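Glucoamylase (Thermoanaerobacterium thermosaccharolyticum, PDB 1LF6) hydrolyses terminal alpha-1,4-linked glucose units successively from the non-reducing ends of glucan chains, releasing beta-D-glucose, as a family 15 glycoside hydrolase. Local coordinates at residues 62-67 / 129-134; 98-103 / 271-276; 121-126 / 267-272; 153-158 / 246-251; 188-191 / 195-198. All coordinates share one frame; numbering follows the deposited sequence.

Contact 1: residues 62-67 / 129-134; sequences VYYPTI and KRNSLI
Tyr64 meets Asn131 with the edge of its ring: CE2 lies 3.7 Å from Asn131 ND2, and the amide nitrogen sits near the ring plane. The two side chains cross at about a right angle, with ring and amide planes turned 59° apart, so this is an edge contact and neither a stack nor a hydrogen bond. Tyr64 carries CG anti to its backbone nitrogen (chi1 159°), which swings the ring across to Asn131; Pro65 CB, behind a cis peptide bond, lies 3.5 Å above one ring face, and the ring also stacks with Phe250. The amide is held from its other end, where OD1 accepts a hydrogen bond from Lys49 N. Asn131 is itself the centre of an inverse gamma turn, closed by Ser132 N to Arg130 O at 2.9 Å. Replacing Tyr64 by an alanine would probably strip Phe250 of its stacking partner and open a gap beside the Asn131 amide. Further along, Val62 and Leu133 cross obliquely and touch through one methyl each, CG2 to CD2 at 3.9 Å. With CA atoms 8.5 Å apart at Val62 and Leu133, and no hydrogen bond between the segments, strands 58-63 and 132-141 meet through side chains alone, as do the facing sheets of a beta sandwich.

Contact 2: residues 98-103 / 271-276; sequences EKFTDK and NLKNNY
Lys273 lays the end of its aliphatic chain over one face of the Phe100 ring. CE stands 3.7 Å from the ring centroid, only 8° off the ring normal, which makes a centred CH-pi contact; NZ follows at 4.5 Å from the same centroid and 14° off the normal, within cation-pi geometry. Lys273 CG completes the overlap at the rim, 3.9 Å from Phe100 CE1. The lysine achieves this by full extension: a chi1 of -175° sets CG opposite the backbone nitrogen and the chain runs straight on, so although its CB does not aim at the other segment, its end reaches the ring. The ammonium group goes on to a salt bridge with Asp123, and this second partner holds it above the ring face. Phe100 is positioned in turn by packing on Phe125 and Ile277. Behind it, the backbone is shaped by an ST turn in which Thr101 OG1 accepts from Lys103 N at 3.2 Å, while the helical bond from Tyr276 N to Leu272 O, 3.0 Å, lies in the turn that carries the lysine. Both touching residues are partly exposed, so the contact belongs to the surface. Helix 269-284 thus lies against the chain leaving strand 93-99, with strand 118-126 contributing the underlying Phe125 and the Asp123 carboxylate.

Contact 3: residues 121-126 / 267-272; sequences TKDIFT and EDYNNL
This is a buried helix-on-sheet contact, in which the first turn of helix 269-284 packs on strand 118-126 through two aromatic rings and a polar tip. The trans chi1 of Tyr269 (-178°) carries its ring out to the strand, where the hydroxyl reaches Asp123. There OH gives a weak hydrogen bond to Asp123 OD2 at 3.2 Å; the stronger partner of that carboxylate is Lys273. Phe125 turns the edge of its ring to the Tyr269 hydroxyl, CE2 to OH 3.5 Å, while the two rings meet obliquely, their planes at 57° and centroids 5.7 Å apart. The helix thus covers a face of the larger sheet in the N-terminal beta-sandwich domain, and its start is defined by an N-cap: Asp268 OD1 accepts from Asn271 N at 2.8 Å. Phe125 CE1, the other atom next to CZ, lies 4.0 Å from Leu272 CB. Lys136, from the next strand of the sheet, makes a cation-pi contact with the Tyr269 ring. Where the strand ends, a water donates to both backbone carbonyls, 2.8 Å from Thr126 O and 2.8 Å from Leu272 O, spanning the segments.

Contact 4: residues 153-158 / 246-251; sequences LAYDPH and IVLSFG
Leu153 and Ile246 reach toward each other tip to tip, and with Tyr155 and Leu248 they form part of the hydrophobic interior of a beta sandwich, strand 150-157 lying in one sheet and strand 243-251 in the other. The two segments run in the same direction, with CA atoms 9.5 Å apart at Leu153 and Ile246 and 9.8 Å at Tyr155 and Leu248; no hydrogen bond joins them, as expected of strands that face each other across an interior. The packed part is made by these two pairs. Leu153 CD2 fits against the isoleucine, 3.9 Å from Ile246 CD1 and equally close to its CG2. Ile246 holds CG1 beside its backbone nitrogen (chi1 -65°) and CG2 on the carbonyl side, so that this single methyl touches both branches. Tyr155 and Leu248 instead cross at about a right angle. Tyr155 is steadied from its own strand by Pro157 CD, 3.9 Å above one ring face, and from across the sandwich by a hydrogen bond between its hydroxyl and Thr188 OG1, which satisfies the buried polar end. Toward His158 and Gly251 the fit slackens without opening to solvent, for these residues are buried by other parts of the chain. Phe250 CE1 stays 5.3 Å from Tyr155 OH, while His158 NE2 bonds Asp30 OD2 and, weakly, Asp156 OD1. Leu248 grips the tyrosine with both methyls: CD1 is 3.9 Å from Tyr155 OH, and CD2 4.1 Å from Tyr155 CE1.

Contact 5: residues 188-191 / 195-198; sequences TALS and GWKG
Leu190 sets its CD2 methyl against the six-membered end of the Trp196 indole, 3.3 Å from CH2 and 3.4 Å from CZ2. The methyl lies at the ring edge, near its plane, and the two side chains cross at about a right angle, so the indole arrives end-on. The same end also presses on the backbone, with Trp196 CZ2 3.4 Å from Ser191 C. Trp196 has CG beside its backbone nitrogen (chi1 -43°), which directs the indole back from the loop toward strand 186-192, and Gly195 just before it adopts a positive phi of 73°, a value that favours glycine. That loop leads from strand 186-192 in one sheet of the sandwich to strand 198-203 in the other. The indole packs on residues of both sheets, Ile246 and Leu179 from one, Ala234 and Ile236 from the other. At the polar corner of the ring, NE1 donates to Glu177 O. A serine in place of Trp196 would probably leave that carbonyl without its donor and uncover the Leu190 methyl. The chemistry is therefore divided: close apolar packing carries the indole against residues of both sheets, while one hydrogen bond outside the two segments limits how it can turn.

How the contacts relate
All five contacts lie in the N-terminal beta-sandwich domain, away from the catalytic (alpha/alpha) barrel residues. Contacts 1 and 4 join the two sheets face to face; their centres are 11 Å apart, and strands 132-141 and 243-251 are neighbours in the larger sheet. Contact 5, 9 Å from contact 4, lies at the loop that links the two sheets and is nested along the chain within contact 4. Contacts 2 and 3 share helix 269-284 and Asn271 and Leu272, with centres 8 Å apart, and place that helix against the larger sheet. Contacts 1 and 3 interlock along the chain, tied by the Arg130-Glu267 salt bridge, so strand pairing and helix packing probably depend on each other.

Contact 1: residues 62-67 / 129-134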
# COMPACT_ATOMS: atom_id res chain seq x y z
N VAL A 62 -2.64 3.77 12.23
CA VAL A 62 -1.74 2.91 12.98
C VAL A 62 -2.46 1.57 13.08
O VAL A 62 -3.66 1.53 13.40
CB VAL A 62 -1.45 3.45 14.41
CG1 VAL A 62 -0.43 2.55 15.10
CG2 VAL A 62 -0.92 4.87 14.33
N TYR A 63 -1.75 0.49 12.82
CA TYR A 63 -2.34 -0.84 12.81
C TYR A 63 -1.88 -1.77 13.93
O TYR A 63 -0.70 -1.77 14.31
CB TYR A 63 -2.06 -1.51 11.46
CG TYR A 63 -2.59 -0.73 10.28
CD1 TYR A 63 -3.71 -1.17 9.57
CD2 TYR A 63 -1.99 0.46 9.88
CE1 TYR A 63 -4.22 -0.43 8.50
CE2 TYR A 63 -2.49 1.20 8.81
CZ TYR A 63 -3.60 0.75 8.12
OH TYR A 63 -4.10 1.48 7.06
N TYR A 64 -2.81 -2.58 14.42
CA TYR A 64 -2.58 -3.57 15.47
C TYR A 64 -3.85 -4.38 15.69
O TYR A 64 -4.95 -3.82 15.70
CB TYR A 64 -2.17 -2.88 16.79
CG TYR A 64 -2.41 -3.75 18.02
CD1 TYR A 64 -3.66 -3.79 18.64
CD2 TYR A 64 -1.40 -4.56 18.53
CE1 TYR A 64 -3.90 -4.61 19.73
CE2 TYR A 64 -1.63 -5.40 19.63
CZ TYR A 64 -2.89 -5.41 20.22
OH TYR A 64 -3.13 -6.23 21.31
N PRO A 65 -3.72 -5.70 15.89
CA PRO A 65 -2.48 -6.48 15.92
C PRO A 65 -2.16 -7.10 14.56
O PRO A 65 -1.20 -7.87 14.43
CB PRO A 65 -2.78 -7.53 16.97
CG PRO A 65 -4.21 -7.86 16.65
CD PRO A 65 -4.84 -6.50 16.41
N THR A 66 -2.97 -6.78 13.56
CA THR A 66 -2.77 -7.30 12.22
C THR A 66 -2.66 -6.13 11.26
O THR A 66 -3.17 -5.04 11.54
CB THR A 66 -3.94 -8.19 11.76
OG1 THR A 66 -5.14 -7.43 11.78
CG2 THR A 66 -4.08 -9.41 12.68
N ILE A 67 -2.02 -6.35 10.12
CA ILE A 67 -1.82 -5.29 9.15
C ILE A 67 -3.11 -4.78 8.48
O ILE A 67 -3.07 -3.80 7.74
CB ILE A 67 -0.79 -5.73 8.08
CG1 ILE A 67 -0.15 -4.50 7.44
CG2 ILE A 67 -1.45 -6.65 7.05
CD1 ILE A 67 1.06 -4.84 6.59
N LYS A 129 10.55 -4.64 20.78
CA LYS A 129 10.19 -5.68 21.73
C LYS A 129 8.72 -5.79 22.10
O LYS A 129 8.26 -6.86 22.52
CB LYS A 129 11.00 -5.54 23.02
CG LYS A 129 12.42 -6.06 22.93
CD LYS A 129 13.07 -6.02 24.30
CE LYS A 129 14.34 -6.84 24.33
NZ LYS A 129 14.89 -6.94 25.72
N ARG A 130 7.97 -4.70 21.97
CA ARG A 130 6.57 -4.73 22.35
C ARG A 130 5.69 -3.85 21.45
O ARG A 130 6.19 -3.06 20.65
CB ARG A 130 6.43 -4.30 23.81
CG ARG A 130 7.11 -2.98 24.12
CD ARG A 130 7.19 -2.74 25.62
NE ARG A 130 8.12 -3.65 26.29
CZ ARG A 130 9.44 -3.49 26.32
NH1 ARG A 130 10.20 -4.38 26.95
NH2 ARG A 130 10.00 -2.44 25.74
N ASN A 131 4.38 -3.99 21.60
CA ASN A 131 3.42 -3.25 20.78
C ASN A 131 3.20 -1.79 21.17
O ASN A 131 2.16 -1.43 21.73
CB ASN A 131 2.07 -3.99 20.78
CG ASN A 131 2.21 -5.43 20.33
OD1 ASN A 131 2.86 -5.72 19.33
ND2 ASN A 131 1.60 -6.35 21.07
N SER A 132 4.17 -0.94 20.84
CA SER A 132 4.04 0.48 21.14
C SER A 132 4.67 1.36 20.06
O SER A 132 5.73 1.04 19.52
CB SER A 132 4.68 0.80 22.50
OG SER A 132 6.09 0.82 22.40
N LEU A 133 3.99 2.46 19.76
CA LEU A 133 4.47 3.42 18.77
C LEU A 133 5.09 4.57 19.55
O LEU A 133 4.51 5.05 20.52
CB LEU A 133 3.31 3.95 17.92
CG LEU A 133 3.68 5.02 16.90
CD1 LEU A 133 4.63 4.43 15.86
CD2 LEU A 133 2.42 5.55 16.23
N ILE A 134 6.26 5.01 19.11
CA ILE A 134 6.98 6.08 19.79
C ILE A 134 7.15 7.32 18.93
O ILE A 134 7.43 7.22 17.74
CB ILE A 134 8.37 5.59 20.22
CG1 ILE A 134 8.24 4.34 21.09
CG2 ILE A 134 9.10 6.70 20.97
CD1 ILE A 134 9.52 3.56 21.25

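Contact 2: residues 98-103 / 271-276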
# COMPACT_ATOMS: atom_id res chain seq x y z
N GLU A 98 12.31 12.79 6.23
CA GLU A 98 13.57 12.13 5.91
C GLU A 98 13.67 10.94 6.84
O GLU A 98 13.17 10.99 7.96
CB GLU A 98 14.76 13.08 6.13
CG GLU A 98 15.08 13.37 7.59
CD GLU A 98 16.44 14.04 7.78
OE1 GLU A 98 16.81 14.29 8.94
OE2 GLU A 98 17.13 14.30 6.77
N LYS A 99 14.28 9.85 6.38
CA LYS A 99 14.43 8.66 7.22
C LYS A 99 15.68 8.77 8.08
O LYS A 99 16.59 9.53 7.75
CB LYS A 99 14.49 7.39 6.36
CG LYS A 99 13.31 7.21 5.40
CD LYS A 99 13.10 5.76 4.99
CE LYS A 99 14.32 5.16 4.30
NZ LYS A 99 14.69 5.89 3.05
N PHE A 100 15.72 8.01 9.17
CA PHE A 100 16.88 8.02 10.06
C PHE A 100 18.11 7.68 9.23
O PHE A 100 19.15 8.33 9.33
CB PHE A 100 16.70 6.98 11.18
CG PHE A 100 15.58 7.32 12.15
CD1 PHE A 100 15.05 6.33 12.98
CD2 PHE A 100 15.07 8.61 12.23
CE1 PHE A 100 14.03 6.63 13.87
CE2 PHE A 100 14.04 8.91 13.12
CZ PHE A 100 13.52 7.92 13.95
N THR A 101 17.99 6.64 8.41
CA THR A 101 19.06 6.21 7.51
C THR A 101 18.41 5.62 6.27
O THR A 101 17.19 5.44 6.22
CB THR A 101 19.95 5.10 8.14
OG1 THR A 101 19.19 3.89 8.25
CG2 THR A 101 20.44 5.52 9.52
N ASP A 102 19.22 5.33 5.25
CA ASP A 102 18.73 4.75 4.01
C ASP A 102 18.38 3.27 4.15
O ASP A 102 17.89 2.65 3.22
CB ASP A 102 19.78 4.91 2.90
CG ASP A 102 19.73 6.27 2.25
OD1 ASP A 102 20.54 6.52 1.33
OD2 ASP A 102 18.88 7.10 2.65
N LYS A 103 18.64 2.71 5.33
CA LYS A 103 18.36 1.30 5.54
C LYS A 103 17.50 1.05 6.78
O LYS A 103 17.68 0.05 7.48
CB LYS A 103 19.67 0.50 5.62
CG LYS A 103 20.48 0.53 4.32
CD LYS A 103 21.81 -0.19 4.43
CE LYS A 103 22.57 -0.19 3.11
NZ LYS A 103 23.91 -0.85 3.20
N ASN A 271 18.44 3.77 22.84
CA ASN A 271 18.59 2.33 22.73
C ASN A 271 17.47 1.76 21.85
O ASN A 271 17.73 0.96 20.95
CB ASN A 271 18.54 1.68 24.11
CG ASN A 271 19.78 0.87 24.41
OD1 ASN A 271 20.15 -0.02 23.63
ND2 ASN A 271 20.43 1.16 25.53
N LEU A 272 16.24 2.16 22.13
CA LEU A 272 15.08 1.70 21.36
C LEU A 272 15.23 2.10 19.91
O LEU A 272 14.99 1.29 19.00
CB LEU A 272 13.79 2.30 21.91
CG LEU A 272 13.21 1.75 23.22
CD1 LEU A 272 11.98 2.56 23.59
CD2 LEU A 272 12.86 0.28 23.06
N LYS A 273 15.61 3.35 19.69
CA LYS A 273 15.77 3.87 18.35
C LYS A 273 16.87 3.12 17.59
O LYS A 273 16.66 2.69 16.45
CB LYS A 273 16.10 5.36 18.42
CG LYS A 273 16.18 6.04 17.07
CD LYS A 273 16.40 7.53 17.23
CE LYS A 273 16.77 8.18 15.91
NZ LYS A 273 17.14 9.60 16.11
N ASN A 274 18.03 2.96 18.21
CA ASN A 274 19.12 2.25 17.57
C ASN A 274 18.76 0.80 17.28
O ASN A 274 19.13 0.26 16.23
CB ASN A 274 20.39 2.32 18.43
CG ASN A 274 20.95 3.73 18.55
OD1 ASN A 274 20.91 4.51 17.60
ND2 ASN A 274 21.47 4.06 19.72
N ASN A 275 18.03 0.16 18.19
CA ASN A 275 17.62 -1.23 18.00
C ASN A 275 16.67 -1.34 16.81
O ASN A 275 16.71 -2.31 16.05
CB ASN A 275 16.93 -1.77 19.25
CG ASN A 275 17.88 -1.97 20.42
OD1 ASN A 275 17.46 -2.28 21.53
ND2 ASN A 275 19.17 -1.78 20.17
N TYR A 276 15.81 -0.34 16.66
CA TYR A 276 14.85 -0.32 15.56
C TYR A 276 15.62 -0.23 14.25
O TYR A 276 15.40 -1.02 13.33
CB TYR A 276 13.91 0.88 15.70
CG TYR A 276 12.86 0.99 14.61
CD1 TYR A 276 11.64 0.31 14.71
CD2 TYR A 276 13.08 1.78 13.48
CE1 TYR A 276 10.66 0.42 13.71
CE2 TYR A 276 12.11 1.90 12.48
CZ TYR A 276 10.91 1.22 12.60
OH TYR A 276 9.96 1.34 11.61

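Contact 3: residues 121-126 / 267-272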
# COMPACT_ATOMS: atom_id res chain seq x y z
N THR A 121 9.58 19.23 15.56
CA THR A 121 10.41 18.17 14.99
C THR A 121 10.04 16.85 15.64
O THR A 121 9.92 16.77 16.86
CB THR A 121 11.90 18.46 15.20
OG1 THR A 121 12.23 19.72 14.60
CG2 THR A 121 12.76 17.37 14.59
N LYS A 122 9.86 15.81 14.83
CA LYS A 122 9.47 14.51 15.35
C LYS A 122 10.39 13.36 14.94
O LYS A 122 11.03 13.39 13.90
CB LYS A 122 8.04 14.17 14.91
CG LYS A 122 7.01 15.26 15.17
CD LYS A 122 5.68 14.90 14.53
CE LYS A 122 4.61 15.95 14.82
NZ LYS A 122 3.31 15.63 14.16
N ASP A 123 10.44 12.34 15.80
CA ASP A 123 11.22 11.14 15.57
C ASP A 123 10.20 10.04 15.81
O ASP A 123 9.70 9.89 16.93
CB ASP A 123 12.36 11.03 16.60
CG ASP A 123 13.56 11.87 16.23
OD1 ASP A 123 13.37 12.89 15.54
OD2 ASP A 123 14.70 11.51 16.62
N ILE A 124 9.89 9.28 14.77
CA ILE A 124 8.88 8.24 14.87
C ILE A 124 9.34 6.85 14.46
O ILE A 124 9.99 6.67 13.43
CB ILE A 124 7.64 8.62 14.02
CG1 ILE A 124 7.13 10.00 14.46
CG2 ILE A 124 6.55 7.56 14.17
CD1 ILE A 124 6.09 10.59 13.54
N PHE A 125 8.99 5.86 15.29
CA PHE A 125 9.34 4.46 15.05
C PHE A 125 8.63 3.63 16.11
O PHE A 125 7.88 4.17 16.92
CB PHE A 125 10.86 4.26 15.15
CG PHE A 125 11.43 4.60 16.49
CD1 PHE A 125 11.59 3.61 17.47
CD2 PHE A 125 11.80 5.91 16.80
CE1 PHE A 125 12.11 3.93 18.72
CE2 PHE A 125 12.32 6.23 18.05
CZ PHE A 125 12.47 5.24 19.01
N THR A 126 8.84 2.32 16.10
CA THR A 126 8.18 1.47 17.08
C THR A 126 9.16 0.73 17.99
O THR A 126 10.37 0.71 17.74
CB THR A 126 7.29 0.43 16.39
OG1 THR A 126 8.07 -0.36 15.49
CG2 THR A 126 6.17 1.12 15.62
N GLU A 267 12.30 2.18 28.95
CA GLU A 267 13.48 1.87 28.14
C GLU A 267 14.20 3.15 27.73
O GLU A 267 13.60 4.22 27.69
CB GLU A 267 13.08 1.08 26.90
CG GLU A 267 14.22 0.28 26.30
CD GLU A 267 13.95 -1.21 26.29
OE1 GLU A 267 14.89 -1.99 26.02
OE2 GLU A 267 12.80 -1.60 26.55
N ASP A 268 15.50 3.04 27.45
CA ASP A 268 16.29 4.19 27.04
C ASP A 268 15.98 4.54 25.58
O ASP A 268 16.13 3.70 24.70
CB ASP A 268 17.78 3.91 27.20
CG ASP A 268 18.65 4.97 26.54
OD1 ASP A 268 19.00 4.79 25.36
OD2 ASP A 268 18.96 5.98 27.20
N TYR A 269 15.55 5.77 25.35
CA TYR A 269 15.19 6.23 24.02
C TYR A 269 16.18 5.86 22.92
O TYR A 269 15.82 5.16 21.97
CB TYR A 269 14.98 7.75 24.01
CG TYR A 269 14.55 8.26 22.66
CD1 TYR A 269 13.26 8.05 22.18
CD2 TYR A 269 15.47 8.89 21.82
CE1 TYR A 269 12.88 8.45 20.90
CE2 TYR A 269 15.11 9.29 20.53
CZ TYR A 269 13.82 9.08 20.08
OH TYR A 269 13.46 9.49 18.82
N ASN A 270 17.42 6.34 23.03
CA ASN A 270 18.43 6.05 22.01
C ASN A 270 18.61 4.56 21.78
O ASN A 270 18.88 4.12 20.67
CB ASN A 270 19.77 6.67 22.39
CG ASN A 270 19.75 8.18 22.32
OD1 ASN A 270 19.35 8.77 21.31
ND2 ASN A 270 20.18 8.83 23.40
N ASN A 271 18.44 3.77 22.84
CA ASN A 271 18.59 2.33 22.73
C ASN A 271 17.47 1.76 21.85
O ASN A 271 17.73 0.96 20.95
CB ASN A 271 18.54 1.68 24.11
CG ASN A 271 19.78 0.87 24.41
OD1 ASN A 271 20.15 -0.02 23.63
ND2 ASN A 271 20.43 1.16 25.53
N LEU A 272 16.24 2.16 22.13
CA LEU A 272 15.08 1.70 21.36
C LEU A 272 15.23 2.10 19.91
O LEU A 272 14.99 1.29 19.00
CB LEU A 272 13.79 2.30 21.91
CG LEU A 272 13.21 1.75 23.22
CD1 LEU A 272 11.98 2.56 23.59
CD2 LEU A 272 12.86 0.28 23.06
O HOH W 1 12.52 -0.02 19.30

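Contact 4: residues 153-158 / 246-251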
# COMPACT_ATOMS: atom_id res chain seq x y z
N LEU A 153 -1.96 18.04 22.03
CA LEU A 153 -1.90 16.80 21.26
C LEU A 153 -3.31 16.25 21.10
O LEU A 153 -4.04 16.10 22.08
CB LEU A 153 -1.02 15.78 21.99
CG LEU A 153 -0.77 14.44 21.29
CD1 LEU A 153 -0.00 14.68 20.00
CD2 LEU A 153 0.02 13.51 22.21
N ALA A 154 -3.70 15.96 19.86
CA ALA A 154 -5.03 15.42 19.58
C ALA A 154 -4.92 14.02 19.00
O ALA A 154 -4.44 13.83 17.88
CB ALA A 154 -5.77 16.33 18.61
N TYR A 155 -5.35 13.03 19.78
CA TYR A 155 -5.32 11.64 19.38
C TYR A 155 -6.72 11.19 18.96
O TYR A 155 -7.66 11.29 19.75
CB TYR A 155 -4.83 10.78 20.55
CG TYR A 155 -5.05 9.30 20.39
CD1 TYR A 155 -4.57 8.61 19.28
CD2 TYR A 155 -5.72 8.56 21.37
CE1 TYR A 155 -4.76 7.24 19.13
CE2 TYR A 155 -5.92 7.19 21.24
CZ TYR A 155 -5.43 6.54 20.12
OH TYR A 155 -5.61 5.18 19.99
N ASP A 156 -6.86 10.70 17.73
CA ASP A 156 -8.16 10.24 17.25
C ASP A 156 -8.21 8.73 17.05
O ASP A 156 -7.77 8.22 16.02
CB ASP A 156 -8.51 10.94 15.93
CG ASP A 156 -9.91 10.60 15.46
OD1 ASP A 156 -10.31 11.11 14.40
OD2 ASP A 156 -10.61 9.83 16.15
N PRO A 157 -8.75 8.00 18.03
CA PRO A 157 -8.82 6.55 17.88
C PRO A 157 -9.98 6.07 17.02
O PRO A 157 -11.11 6.56 17.14
CB PRO A 157 -8.94 6.08 19.32
CG PRO A 157 -9.77 7.15 19.94
CD PRO A 157 -9.16 8.42 19.38
N HIS A 158 -9.69 5.13 16.13
CA HIS A 158 -10.69 4.51 15.26
C HIS A 158 -10.44 3.02 15.41
O HIS A 158 -10.11 2.33 14.44
CB HIS A 158 -10.48 4.91 13.80
CG HIS A 158 -11.03 6.26 13.46
ND1 HIS A 158 -11.35 6.62 12.17
CD2 HIS A 158 -11.29 7.33 14.24
CE1 HIS A 158 -11.79 7.87 12.17
NE2 HIS A 158 -11.76 8.32 13.41
N ILE A 246 6.19 10.82 23.32
CA ILE A 246 4.80 10.37 23.35
C ILE A 246 4.79 8.89 22.99
O ILE A 246 5.39 8.48 21.99
CB ILE A 246 3.93 11.16 22.35
CG1 ILE A 246 3.86 12.63 22.78
CG2 ILE A 246 2.52 10.57 22.29
CD1 ILE A 246 3.27 12.85 24.17
N VAL A 247 4.11 8.08 23.80
CA VAL A 247 4.04 6.65 23.55
C VAL A 247 2.61 6.14 23.47
O VAL A 247 1.78 6.44 24.33
CB VAL A 247 4.79 5.85 24.66
CG1 VAL A 247 4.69 4.35 24.38
CG2 VAL A 247 6.24 6.28 24.72
N LEU A 248 2.33 5.37 22.42
CA LEU A 248 1.01 4.78 22.22
C LEU A 248 1.17 3.27 22.21
O LEU A 248 1.83 2.71 21.33
CB LEU A 248 0.40 5.25 20.90
CG LEU A 248 -0.94 4.61 20.52
CD1 LEU A 248 -2.02 5.03 21.50
CD2 LEU A 248 -1.31 5.03 19.10
N SER A 249 0.57 2.61 23.19
CA SER A 249 0.67 1.16 23.29
C SER A 249 -0.68 0.49 23.05
O SER A 249 -1.73 1.12 23.16
CB SER A 249 1.23 0.78 24.66
OG SER A 249 2.51 1.36 24.85
N PHE A 250 -0.62 -0.80 22.73
CA PHE A 250 -1.81 -1.59 22.45
C PHE A 250 -1.85 -2.85 23.30
O PHE A 250 -0.81 -3.36 23.73
CB PHE A 250 -1.83 -1.98 20.97
CG PHE A 250 -1.85 -0.80 20.03
CD1 PHE A 250 -3.04 -0.37 19.46
CD2 PHE A 250 -0.68 -0.11 19.74
CE1 PHE A 250 -3.07 0.73 18.60
CE2 PHE A 250 -0.70 0.99 18.89
CZ PHE A 250 -1.89 1.41 18.32
N GLY A 251 -3.06 -3.36 23.51
CA GLY A 251 -3.24 -4.57 24.30
C GLY A 251 -4.66 -5.09 24.18
O GLY A 251 -5.52 -4.42 23.61

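Contact 5: residues 188-191 / 195-198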
# COMPACT_ATOMS: atom_id res chain seq x y z
N THR A 188 -6.03 0.81 23.62
CA THR A 188 -4.88 1.66 23.35
C THR A 188 -4.62 2.53 24.57
O THR A 188 -5.55 2.91 25.29
CB THR A 188 -5.11 2.59 22.13
OG1 THR A 188 -6.08 3.60 22.47
CG2 THR A 188 -5.61 1.78 20.94
N ALA A 189 -3.35 2.82 24.81
CA ALA A 189 -2.95 3.64 25.95
C ALA A 189 -2.00 4.72 25.46
O ALA A 189 -0.94 4.42 24.91
CB ALA A 189 -2.28 2.77 27.00
N LEU A 190 -2.38 5.98 25.66
CA LEU A 190 -1.55 7.10 25.26
C LEU A 190 -0.85 7.66 26.50
O LEU A 190 -1.51 7.98 27.49
CB LEU A 190 -2.42 8.19 24.63
CG LEU A 190 -1.78 9.20 23.67
CD1 LEU A 190 -2.71 10.39 23.54
CD2 LEU A 190 -0.44 9.65 24.18
N SER A 191 0.47 7.77 26.45
CA SER A 191 1.23 8.27 27.59
C SER A 191 2.30 9.29 27.20
O SER A 191 2.64 9.44 26.03
CB SER A 191 1.89 7.11 28.35
OG SER A 191 2.83 6.45 27.53
N GLY A 195 4.34 13.36 31.30
CA GLY A 195 2.94 13.47 31.69
C GLY A 195 2.20 14.55 30.91
O GLY A 195 2.71 15.07 29.92
N TRP A 196 0.99 14.88 31.37
CA TRP A 196 0.17 15.89 30.71
C TRP A 196 -0.11 17.08 31.62
O TRP A 196 -0.21 16.93 32.84
CB TRP A 196 -1.17 15.29 30.26
CG TRP A 196 -1.05 13.94 29.64
CD1 TRP A 196 -1.36 12.74 30.22
CD2 TRP A 196 -0.59 13.64 28.32
NE1 TRP A 196 -1.11 11.71 29.34
CE2 TRP A 196 -0.64 12.24 28.16
CE3 TRP A 196 -0.13 14.43 27.25
CZ2 TRP A 196 -0.25 11.60 26.98
CZ3 TRP A 196 0.25 13.79 26.07
CH2 TRP A 196 0.19 12.39 25.95
N LYS A 197 -0.24 18.25 31.02
CA LYS A 197 -0.54 19.46 31.77
C LYS A 197 -2.05 19.51 31.94
O LYS A 197 -2.59 20.33 32.69
CB LYS A 197 -0.06 20.70 31.00
CG LYS A 197 -0.29 22.01 31.74
CD LYS A 197 0.30 23.19 30.98
CE LYS A 197 0.14 24.48 31.78
NZ LYS A 197 0.78 25.63 31.09
N GLY A 198 -2.73 18.63 31.22
CA GLY A 198 -4.18 18.56 31.27
C GLY A 198 -4.69 17.64 30.17
O GLY A 198 -4.02 17.46 29.15